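Long-range contacts in L-Ribose isomerase (Acinetobacter, PDB 4Q0S), which probably catalyses the reversible isomerisation of L-ribose to L-ribulose in a cobalt-containing cupin barrel: residues Y38-M44 and I76-L80; A55-D59 and P70-M74; F152-P156 and F191-H197. All coordinates share one frame; numbering follows the deposited sequence.

Overall arrangement
Contacts 1 and 2 share strand 73-82 of the cupin barrel. Contact 2 sits at the start of that strand, contact 1 further along it, and their centres are 23 Å apart. Along the chain, contact 2 is nested inside the loop that contact 1 closes. Contact 3 lies about 26 Å from contact 1 and 27 Å from contact 2, centre to centre, and reaches the same sheet through its outermost strand 191-193. Contacts 1 and 3 both meet the second subunit. Ile76 of contact 1 touches the ribitol of the 15-residue pocket. Contact 3 holds a second ribitol, and its Met193 side chain comes within about 6 Å of the cobalt(II) ion.

Contact 1 of 3, residues Y38-M44 and I76-L80; sequences YPITEKM and IFESL
Tyr38 meets Ser79 at a classic beta bulge in strand 73-82 of the cupin barrel. Ser79 and Leu80 both face Asp103 on the neighbouring strand, and the loop between helix 19-35 and strand 50-52 folds over the corner. Tyr38 OH lies 2.7 Å from Ser79 OG. Tyr38 OH is also bonded to Asp103 OD1, and Ser79 OG to Asp103 O. Asp103 thus ties the two hydroxyls together. The first torsion of Tyr38 (chi1 -166°) sets CG anti to the backbone N, and this carries the hydroxyl to Ser79.

Met44 lies against the strand backbone and side chains. Its CG is 3.3 Å from Glu78 O. The side chain then bends at its last torsion (chi3 59°), which sets the methyl CE against the Glu78 carbonyl group, between Phe77 CB and Ser79 CB. CE makes an apolar contact with Phe77 CB at 3.9 Å and lies 3.8 Å from Ser79 CB. The sulfur accepts a weak but nearly straight bond from Thr41 N (N-H...S 178°).

Phe77 packs against the loop. Met44 O approaches the edge of its ring near the plane, 3.5 Å from CD1. Ile40 brings its CD1 methyl to 3.6 Å from Phe77 CD2, approaching the ring obliquely. Val26, Ala29 and Ala30 of helix 19-35 also pack on Phe77, so this ring joins helix, loop and sheet.

One water bridges the backbones. It donates to Met44 O at 2.8 Å and accepts from Glu78 N. The second subunit packs on Pro39, Thr41, Ser79 and Leu80. The whole is a loop packed on a classic bulge between antiparallel strands 73-82 and 101-108 of a cupin barrel, at a subunit interface.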
loop_
_atom_site.group_PDB
_atom_site.type_symbol
_atom_site.label_atom_id
_atom_site.label_comp_id
_atom_site.label_asym_id
_atom_site.label_seq_id
_atom_site.Cartn_x
_atom_site.Cartn_y
_atom_site.Cartn_z
ATOM N N TYR A 38 4.560 4.520 -5.865
ATOM C CA TYR A 38 5.120 4.866 -7.172
ATOM C C TYR A 38 6.493 5.461 -6.821
ATOM O O TYR A 38 6.605 6.277 -5.905
ATOM C CB TYR A 38 4.257 5.898 -7.913
ATOM C CG TYR A 38 4.630 6.000 -9.379
ATOM C CD1 TYR A 38 4.259 5.000 -10.286
ATOM C CD2 TYR A 38 5.429 7.043 -9.842
ATOM C CE1 TYR A 38 4.683 5.039 -11.621
ATOM C CE2 TYR A 38 5.862 7.089 -11.168
ATOM C CZ TYR A 38 5.487 6.084 -12.054
ATOM O OH TYR A 38 5.934 6.126 -13.362
ATOM N N PRO A 39 7.552 5.056 -7.539
ATOM C CA PRO A 39 8.908 5.554 -7.276
ATOM C C PRO A 39 9.169 6.990 -7.716
ATOM O O PRO A 39 9.819 7.228 -8.731
ATOM C CB PRO A 39 9.783 4.555 -8.026
ATOM C CG PRO A 39 8.946 4.270 -9.252
ATOM C CD PRO A 39 7.551 4.100 -8.664
ATOM N N ILE A 40 8.665 7.943 -6.941
ATOM C CA ILE A 40 8.843 9.353 -7.247
ATOM C C ILE A 40 10.132 9.913 -6.642
ATOM O O ILE A 40 10.306 9.923 -5.427
ATOM C CB ILE A 40 7.639 10.165 -6.734
ATOM C CG1 ILE A 40 6.382 9.757 -7.515
ATOM C CG2 ILE A 40 7.914 11.664 -6.868
ATOM C CD1 ILE A 40 5.148 10.515 -7.125
ATOM N N THR A 41 11.031 10.369 -7.507
ATOM C CA THR A 41 12.302 10.946 -7.083
ATOM C C THR A 41 12.161 12.464 -6.986
ATOM O O THR A 41 11.169 13.028 -7.442
ATOM C CB THR A 41 13.420 10.624 -8.090
ATOM O OG1 THR A 41 13.029 11.081 -9.392
ATOM C CG2 THR A 41 13.676 9.126 -8.142
ATOM N N GLU A 42 13.153 13.122 -6.396
ATOM C CA GLU A 42 13.112 14.573 -6.245
ATOM C C GLU A 42 13.005 15.306 -7.569
ATOM O O GLU A 42 12.221 16.238 -7.704
ATOM C CB GLU A 42 14.351 15.074 -5.508
ATOM C CG GLU A 42 14.323 14.847 -4.021
ATOM C CD GLU A 42 15.603 15.304 -3.351
ATOM O OE1 GLU A 42 15.975 16.486 -3.525
ATOM O OE2 GLU A 42 16.233 14.479 -2.654
ATOM N N LYS A 43 13.803 14.885 -8.545
ATOM C CA LYS A 43 13.801 15.525 -9.856
ATOM C C LYS A 43 12.440 15.445 -10.550
ATOM O O LYS A 43 12.103 16.295 -11.374
ATOM C CB LYS A 43 14.865 14.891 -10.750
ATOM C CG LYS A 43 14.639 13.409 -11.013
ATOM C CD LYS A 43 15.383 12.937 -12.255
ATOM C CE LYS A 43 16.886 13.124 -12.126
ATOM N NZ LYS A 43 17.603 12.654 -13.351
ATOM N N MET A 44 11.655 14.425 -10.218
ATOM C CA MET A 44 10.339 14.261 -10.828
ATOM C C MET A 44 9.336 15.287 -10.304
ATOM O O MET A 44 8.364 15.630 -10.987
ATOM C CB MET A 44 9.828 12.838 -10.584
ATOM C CG MET A 44 10.635 11.780 -11.339
ATOM S SD MET A 44 10.373 10.100 -10.757
ATOM C CE MET A 44 8.597 9.947 -11.023
ATOM N N ILE A 76 1.567 14.917 -13.895
ATOM C CA ILE A 76 2.242 13.746 -14.427
ATOM C C ILE A 76 3.638 13.687 -13.840
ATOM O O ILE A 76 4.385 14.661 -13.911
ATOM C CB ILE A 76 2.375 13.789 -15.969
ATOM C CG1 ILE A 76 0.987 13.813 -16.618
ATOM C CG2 ILE A 76 3.159 12.571 -16.455
ATOM C CD1 ILE A 76 1.020 13.908 -18.148
ATOM N N PHE A 77 3.967 12.554 -13.225
ATOM C CA PHE A 77 5.289 12.341 -12.657
ATOM C C PHE A 77 5.876 11.236 -13.522
ATOM O O PHE A 77 5.467 10.078 -13.439
ATOM C CB PHE A 77 5.210 11.880 -11.196
ATOM C CG PHE A 77 4.683 12.926 -10.250
ATOM C CD1 PHE A 77 5.319 14.158 -10.122
ATOM C CD2 PHE A 77 3.566 12.669 -9.463
ATOM C CE1 PHE A 77 4.848 15.119 -9.217
ATOM C CE2 PHE A 77 3.086 13.618 -8.555
ATOM C CZ PHE A 77 3.729 14.844 -8.432
ATOM N N GLU A 78 6.826 11.608 -14.370
ATOM C CA GLU A 78 7.456 10.667 -15.276
ATOM C C GLU A 78 8.679 9.998 -14.653
ATOM O O GLU A 78 9.658 10.667 -14.322
ATOM C CB GLU A 78 7.829 11.415 -16.554
ATOM C CG GLU A 78 8.586 10.629 -17.593
ATOM C CD GLU A 78 8.894 11.482 -18.815
ATOM O OE1 GLU A 78 8.005 11.637 -19.676
ATOM O OE2 GLU A 78 10.021 12.013 -18.903
ATOM N N SER A 79 8.618 8.676 -14.491
ATOM C CA SER A 79 9.729 7.930 -13.895
ATOM C C SER A 79 10.644 7.330 -14.952
ATOM O O SER A 79 11.769 6.917 -14.658
ATOM C CB SER A 79 9.206 6.809 -12.996
ATOM O OG SER A 79 8.549 5.799 -13.749
ATOM N N LEU A 80 10.161 7.278 -16.187
ATOM C CA LEU A 80 10.951 6.718 -17.266
ATOM C C LEU A 80 10.469 7.169 -18.638
ATOM O O LEU A 80 9.273 7.250 -18.900
ATOM C CB LEU A 80 10.912 5.187 -17.201
ATOM C CG LEU A 80 11.665 4.431 -18.298
ATOM C CD1 LEU A 80 13.173 4.534 -18.052
ATOM C CD2 LEU A 80 11.223 2.981 -18.313
HETATM O O HOH W 1 8.005 14.358 -13.478
#

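Contact 2 of 3, residues A55-D59 and P70-M74; sequences ADQYD and PYEAM
Gln57 and Glu72 make the direct hydrogen bond of this contact. Glu72 N donates to Gln57 OE1 at 2.6 Å, with an N-H...O angle of 165°. The donor is tilted 19° from the carbonyl plane. A bend in the glutamine chain carries the amide across to the backbone just before strand 73-82.

The other end of the same amide is also held. Gln57 NE2 donates to Asp56 OD1 at 2.6 Å and lies on the anti side of the carboxylate. With both ends bonded, the amide has a defined flip. Asp56 OD1 and Glu72 OE1 each form a salt bridge with Arg171, which probably eases the charge of two nearby carboxylates. Tyr175 bonds to the other oxygen of Glu72.

Van der Waals contact centres on Tyr71. Gln57 OE1 meets the ring at its edge, 3.5 Å from CD1, and the amide and ring planes stand 45° apart. The backbone carbon of Asp59 lies over one face, toward the rim. Asp59 CB is 3.7 Å from Tyr71 CE1.

A water completes the link. It lies 2.6 Å from Tyr71 OH and gives a weak bond to Asp59 OD2. The other carboxylate oxygen of Asp59 accepts from Arg14 N.

The contact joins a short 3-10 turn to the backbone by a side-chain-to-backbone hydrogen bond, where strand 73-82 enters the antiparallel sheet of the cupin barrel.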
loop_
_atom_site.group_PDB
_atom_site.type_symbol
_atom_site.label_atom_id
_atom_site.label_comp_id
_atom_site.label_asym_id
_atom_site.label_seq_id
_atom_site.Cartn_x
_atom_site.Cartn_y
_atom_site.Cartn_z
ATOM N N ALA A 55 -4.771 28.738 -21.483
ATOM C CA ALA A 55 -4.990 29.936 -20.677
ATOM C C ALA A 55 -6.321 29.981 -19.933
ATOM O O ALA A 55 -6.370 30.385 -18.772
ATOM C CB ALA A 55 -4.856 31.173 -21.562
ATOM N N ASP A 56 -7.403 29.582 -20.588
ATOM C CA ASP A 56 -8.703 29.614 -19.934
ATOM C C ASP A 56 -8.915 28.452 -18.963
ATOM O O ASP A 56 -9.980 28.331 -18.355
ATOM C CB ASP A 56 -9.825 29.636 -20.979
ATOM C CG ASP A 56 -9.688 28.531 -22.002
ATOM O OD1 ASP A 56 -9.508 27.364 -21.597
ATOM O OD2 ASP A 56 -9.766 28.829 -23.214
ATOM N N GLN A 57 -7.903 27.601 -18.813
ATOM C CA GLN A 57 -8.015 26.462 -17.906
ATOM C C GLN A 57 -7.473 26.777 -16.524
ATOM O O GLN A 57 -7.692 26.025 -15.575
ATOM C CB GLN A 57 -7.302 25.240 -18.487
ATOM C CG GLN A 57 -8.016 24.687 -19.704
ATOM C CD GLN A 57 -9.498 24.510 -19.449
ATOM O OE1 GLN A 57 -9.910 23.655 -18.668
ATOM N NE2 GLN A 57 -10.309 25.336 -20.096
ATOM N N TYR A 58 -6.768 27.895 -16.412
ATOM C CA TYR A 58 -6.222 28.308 -15.131
ATOM C C TYR A 58 -7.350 28.640 -14.167
ATOM O O TYR A 58 -7.151 28.660 -12.954
ATOM C CB TYR A 58 -5.295 29.505 -15.324
ATOM C CG TYR A 58 -3.932 29.093 -15.821
ATOM C CD1 TYR A 58 -2.962 28.627 -14.934
ATOM C CD2 TYR A 58 -3.628 29.109 -17.182
ATOM C CE1 TYR A 58 -1.724 28.185 -15.387
ATOM C CE2 TYR A 58 -2.392 28.664 -17.648
ATOM C CZ TYR A 58 -1.447 28.202 -16.745
ATOM O OH TYR A 58 -0.237 27.726 -17.203
ATOM N N ASP A 59 -8.543 28.881 -14.705
ATOM C CA ASP A 59 -9.686 29.185 -13.854
ATOM C C ASP A 59 -10.019 27.990 -12.971
ATOM O O ASP A 59 -10.900 28.064 -12.117
ATOM C CB ASP A 59 -10.918 29.561 -14.685
ATOM C CG ASP A 59 -10.938 31.031 -15.075
ATOM O OD1 ASP A 59 -10.470 31.870 -14.276
ATOM O OD2 ASP A 59 -11.440 31.349 -16.172
ATOM N N PRO A 70 -15.459 21.084 -14.091
ATOM C CA PRO A 70 -14.830 20.564 -15.307
ATOM C C PRO A 70 -13.774 21.475 -15.933
ATOM O O PRO A 70 -14.095 22.494 -16.556
ATOM C CB PRO A 70 -16.018 20.333 -16.236
ATOM C CG PRO A 70 -16.963 21.435 -15.844
ATOM C CD PRO A 70 -16.879 21.407 -14.329
ATOM N N TYR A 71 -12.509 21.105 -15.750
ATOM C CA TYR A 71 -11.394 21.846 -16.319
ATOM C C TYR A 71 -10.385 20.833 -16.841
ATOM O O TYR A 71 -10.419 19.662 -16.456
ATOM C CB TYR A 71 -10.755 22.756 -15.267
ATOM C CG TYR A 71 -11.548 24.020 -15.009
ATOM C CD1 TYR A 71 -11.470 25.104 -15.887
ATOM C CD2 TYR A 71 -12.409 24.118 -13.917
ATOM C CE1 TYR A 71 -12.232 26.256 -15.686
ATOM C CE2 TYR A 71 -13.179 25.264 -13.705
ATOM C CZ TYR A 71 -13.084 26.329 -14.595
ATOM O OH TYR A 71 -13.849 27.459 -14.403
ATOM N N GLU A 72 -9.505 21.277 -17.735
ATOM C CA GLU A 72 -8.505 20.390 -18.304
ATOM C C GLU A 72 -7.144 20.719 -17.701
ATOM O O GLU A 72 -6.479 21.691 -18.082
ATOM C CB GLU A 72 -8.512 20.516 -19.838
ATOM C CG GLU A 72 -9.931 20.324 -20.393
ATOM C CD GLU A 72 -10.038 20.336 -21.912
ATOM O OE1 GLU A 72 -9.183 20.949 -22.585
ATOM O OE2 GLU A 72 -11.004 19.737 -22.427
ATOM N N ALA A 73 -6.758 19.892 -16.733
ATOM C CA ALA A 73 -5.507 20.043 -16.008
ATOM C C ALA A 73 -5.208 18.723 -15.303
ATOM O O ALA A 73 -6.124 17.984 -14.924
ATOM C CB ALA A 73 -5.629 21.166 -14.992
ATOM N N MET A 74 -3.927 18.433 -15.112
ATOM C CA MET A 74 -3.535 17.186 -14.477
ATOM C C MET A 74 -2.084 17.250 -14.062
ATOM O O MET A 74 -1.364 18.191 -14.398
ATOM C CB MET A 74 -3.688 16.033 -15.465
ATOM C CG MET A 74 -2.616 16.074 -16.551
ATOM S SD MET A 74 -2.924 14.966 -17.922
ATOM C CE MET A 74 -2.752 13.381 -17.075
HETATM O O HOH W 2 -14.035 29.157 -16.428
#

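Contact 3 of 3, residues F152-P156 and F191-H197; sequences FSGMP and FVMHRKH. With RB0 (D-ribitol), chain D.
His194 and Ser153 form the strongest polar link between the two segments. His194 NE2 donates to Ser153 OG at 2.9 Å, with an N-H...O angle of 150°. The hydroxyl is tilted 15° from the imidazole plane. Gly154 O meets the same ring at its edge, 3.3 Å from CD2. In the second subunit, Asp86 accepts from the backbone N of Phe152 and of Gly154, so this loop is also held across the interface.

Val192 binds the D-ribitol with its backbone. Its N donates to O4 of the ligand at 2.8 Å, and its O accepts from O5 at 2.6 Å. C5 of the ribitol lies over one face of the Phe191 ring. Pro156 CD lies 3.5 Å from ribitol C5.

Met155 is the main packing residue between loop and strand. Its chain is bent at chi2 (-69°) and again at chi3, which curls the sulfur and methyl back against the strand. There SD comes to 3.1 Å from Val192 O, beside the peptide that binds the ribitol. CG lies over the centre of the His197 ring in a CH-pi contact, 3.4 Å from the centroid. The sulfur accepts a weak bond from His194 N. Beyond it, the methyl CE packs against Phe191 CE2 and, at 3.9 Å, against Met193 SD. His197 ND1 is bonded to Ser138 O, which fixes the ring against the methionine.

Here the outermost strand of a cupin sheet and a long loop help to line a ribitol pocket, completed by Pro189 and Lys190 and distinct from the one lined by fifteen residues.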
loop_
_atom_site.group_PDB
_atom_site.type_symbol
_atom_site.label_atom_id
_atom_site.label_comp_id
_atom_site.label_asym_id
_atom_site.label_seq_id
_atom_site.Cartn_x
_atom_site.Cartn_y
_atom_site.Cartn_z
ATOM N N PHE A 152 -3.653 -5.115 -36.099
ATOM C CA PHE A 152 -3.648 -6.395 -35.409
ATOM C C PHE A 152 -4.859 -6.588 -34.498
ATOM O O PHE A 152 -5.666 -7.491 -34.703
ATOM C CB PHE A 152 -2.360 -6.542 -34.598
ATOM C CG PHE A 152 -2.317 -7.775 -33.745
ATOM C CD1 PHE A 152 -2.513 -9.035 -34.311
ATOM C CD2 PHE A 152 -2.080 -7.683 -32.376
ATOM C CE1 PHE A 152 -2.474 -10.184 -33.527
ATOM C CE2 PHE A 152 -2.039 -8.824 -31.580
ATOM C CZ PHE A 152 -2.236 -10.081 -32.156
ATOM N N SER A 153 -4.985 -5.742 -33.482
ATOM C CA SER A 153 -6.103 -5.875 -32.551
ATOM C C SER A 153 -7.094 -4.731 -32.631
ATOM O O SER A 153 -8.254 -4.888 -32.248
ATOM C CB SER A 153 -5.580 -5.988 -31.119
ATOM O OG SER A 153 -4.796 -4.858 -30.785
ATOM N N GLY A 154 -6.647 -3.587 -33.132
ATOM C CA GLY A 154 -7.528 -2.438 -33.213
ATOM C C GLY A 154 -8.013 -2.085 -31.818
ATOM O O GLY A 154 -7.491 -2.612 -30.835
ATOM N N MET A 155 -9.003 -1.203 -31.724
ATOM C CA MET A 155 -9.551 -0.799 -30.434
ATOM C C MET A 155 -10.973 -1.313 -30.269
ATOM O O MET A 155 -11.747 -1.346 -31.229
ATOM C CB MET A 155 -9.570 0.732 -30.302
ATOM C CG MET A 155 -8.211 1.382 -30.109
ATOM S SD MET A 155 -7.485 1.015 -28.488
ATOM C CE MET A 155 -8.702 1.733 -27.414
ATOM N N PRO A 156 -11.338 -1.724 -29.046
ATOM C CA PRO A 156 -12.694 -2.226 -28.787
ATOM C C PRO A 156 -13.697 -1.079 -28.892
ATOM O O PRO A 156 -13.368 0.075 -28.615
ATOM C CB PRO A 156 -12.591 -2.785 -27.366
ATOM C CG PRO A 156 -11.523 -1.914 -26.741
ATOM C CD PRO A 156 -10.494 -1.828 -27.842
ATOM N N PHE A 191 -5.360 -1.539 -19.866
ATOM C CA PHE A 191 -6.118 -1.008 -20.997
ATOM C C PHE A 191 -5.220 -0.336 -22.023
ATOM O O PHE A 191 -4.522 0.632 -21.706
ATOM C CB PHE A 191 -7.153 0.008 -20.513
ATOM C CG PHE A 191 -8.189 0.340 -21.544
ATOM C CD1 PHE A 191 -9.377 -0.379 -21.607
ATOM C CD2 PHE A 191 -7.966 1.358 -22.476
ATOM C CE1 PHE A 191 -10.337 -0.090 -22.587
ATOM C CE2 PHE A 191 -8.912 1.652 -23.456
ATOM C CZ PHE A 191 -10.099 0.926 -23.510
ATOM N N VAL A 192 -5.259 -0.833 -23.256
ATOM C CA VAL A 192 -4.428 -0.298 -24.330
ATOM C C VAL A 192 -5.090 0.770 -25.202
ATOM O O VAL A 192 -6.192 0.585 -25.717
ATOM C CB VAL A 192 -3.932 -1.440 -25.264
ATOM C CG1 VAL A 192 -3.150 -0.867 -26.444
ATOM C CG2 VAL A 192 -3.060 -2.402 -24.474
ATOM N N MET A 193 -4.405 1.893 -25.358
ATOM C CA MET A 193 -4.891 2.975 -26.204
ATOM C C MET A 193 -3.880 3.044 -27.344
ATOM O O MET A 193 -2.798 3.612 -27.188
ATOM C CB MET A 193 -4.913 4.301 -25.439
ATOM C CG MET A 193 -5.425 5.495 -26.254
ATOM S SD MET A 193 -7.114 5.254 -26.888
ATOM C CE MET A 193 -8.059 5.065 -25.337
ATOM N N HIS A 194 -4.219 2.443 -28.483
ATOM C CA HIS A 194 -3.303 2.446 -29.618
ATOM C C HIS A 194 -3.030 3.844 -30.134
ATOM O O HIS A 194 -3.863 4.750 -30.010
ATOM C CB HIS A 194 -3.850 1.597 -30.773
ATOM C CG HIS A 194 -3.803 0.124 -30.520
ATOM N ND1 HIS A 194 -2.639 -0.539 -30.193
ATOM C CD2 HIS A 194 -4.772 -0.820 -30.569
ATOM C CE1 HIS A 194 -2.893 -1.829 -30.053
ATOM N NE2 HIS A 194 -4.180 -2.025 -30.276
ATOM N N ARG A 195 -1.846 4.012 -30.710
ATOM C CA ARG A 195 -1.459 5.280 -31.290
ATOM C C ARG A 195 -2.474 5.614 -32.385
ATOM O O ARG A 195 -3.137 4.724 -32.914
ATOM C CB ARG A 195 -0.060 5.166 -31.895
ATOM C CG ARG A 195 0.073 4.033 -32.907
ATOM C CD ARG A 195 1.431 4.046 -33.582
ATOM N NE ARG A 195 2.498 3.558 -32.713
ATOM C CZ ARG A 195 2.722 2.273 -32.454
ATOM N NH1 ARG A 195 1.952 1.343 -32.999
ATOM N NH2 ARG A 195 3.722 1.920 -31.659
ATOM N N LYS A 196 -2.584 6.902 -32.700
ATOM C CA LYS A 196 -3.482 7.432 -33.721
ATOM C C LYS A 196 -4.955 7.420 -33.331
ATOM O O LYS A 196 -5.825 7.702 -34.152
ATOM C CB LYS A 196 -3.266 6.709 -35.058
ATOM C CG LYS A 196 -1.901 7.016 -35.686
ATOM C CD LYS A 196 -1.716 6.307 -37.017
ATOM C CE LYS A 196 -0.455 6.782 -37.731
ATOM N NZ LYS A 196 0.761 6.504 -36.928
ATOM N N HIS A 197 -5.229 7.119 -32.066
ATOM C CA HIS A 197 -6.601 7.109 -31.573
ATOM C C HIS A 197 -6.862 8.294 -30.671
ATOM O O HIS A 197 -6.094 8.555 -29.747
ATOM C CB HIS A 197 -6.882 5.824 -30.796
ATOM C CG HIS A 197 -7.159 4.649 -31.671
ATOM N ND1 HIS A 197 -8.429 4.330 -32.101
ATOM C CD2 HIS A 197 -6.327 3.753 -32.248
ATOM C CE1 HIS A 197 -8.366 3.287 -32.909
ATOM N NE2 HIS A 197 -7.102 2.918 -33.016
HETATM C C1 RB0 D . -8.277 -6.017 -22.935
HETATM O O1 RB0 D . -7.970 -6.970 -21.935
HETATM C C2 RB0 D . -8.579 -4.687 -22.270
HETATM O O2 RB0 D . -9.612 -4.873 -21.314
HETATM C C3 RB0 D . -9.024 -3.654 -23.309
HETATM O O3 RB0 D . -10.209 -4.092 -23.957
HETATM C C4 RB0 D . -7.950 -3.350 -24.355
HETATM O O4 RB0 D . -6.699 -3.146 -23.715
HETATM C C5 RB0 D . -8.349 -2.103 -25.135
HETATM O O5 RB0 D . -7.328 -1.749 -26.047
#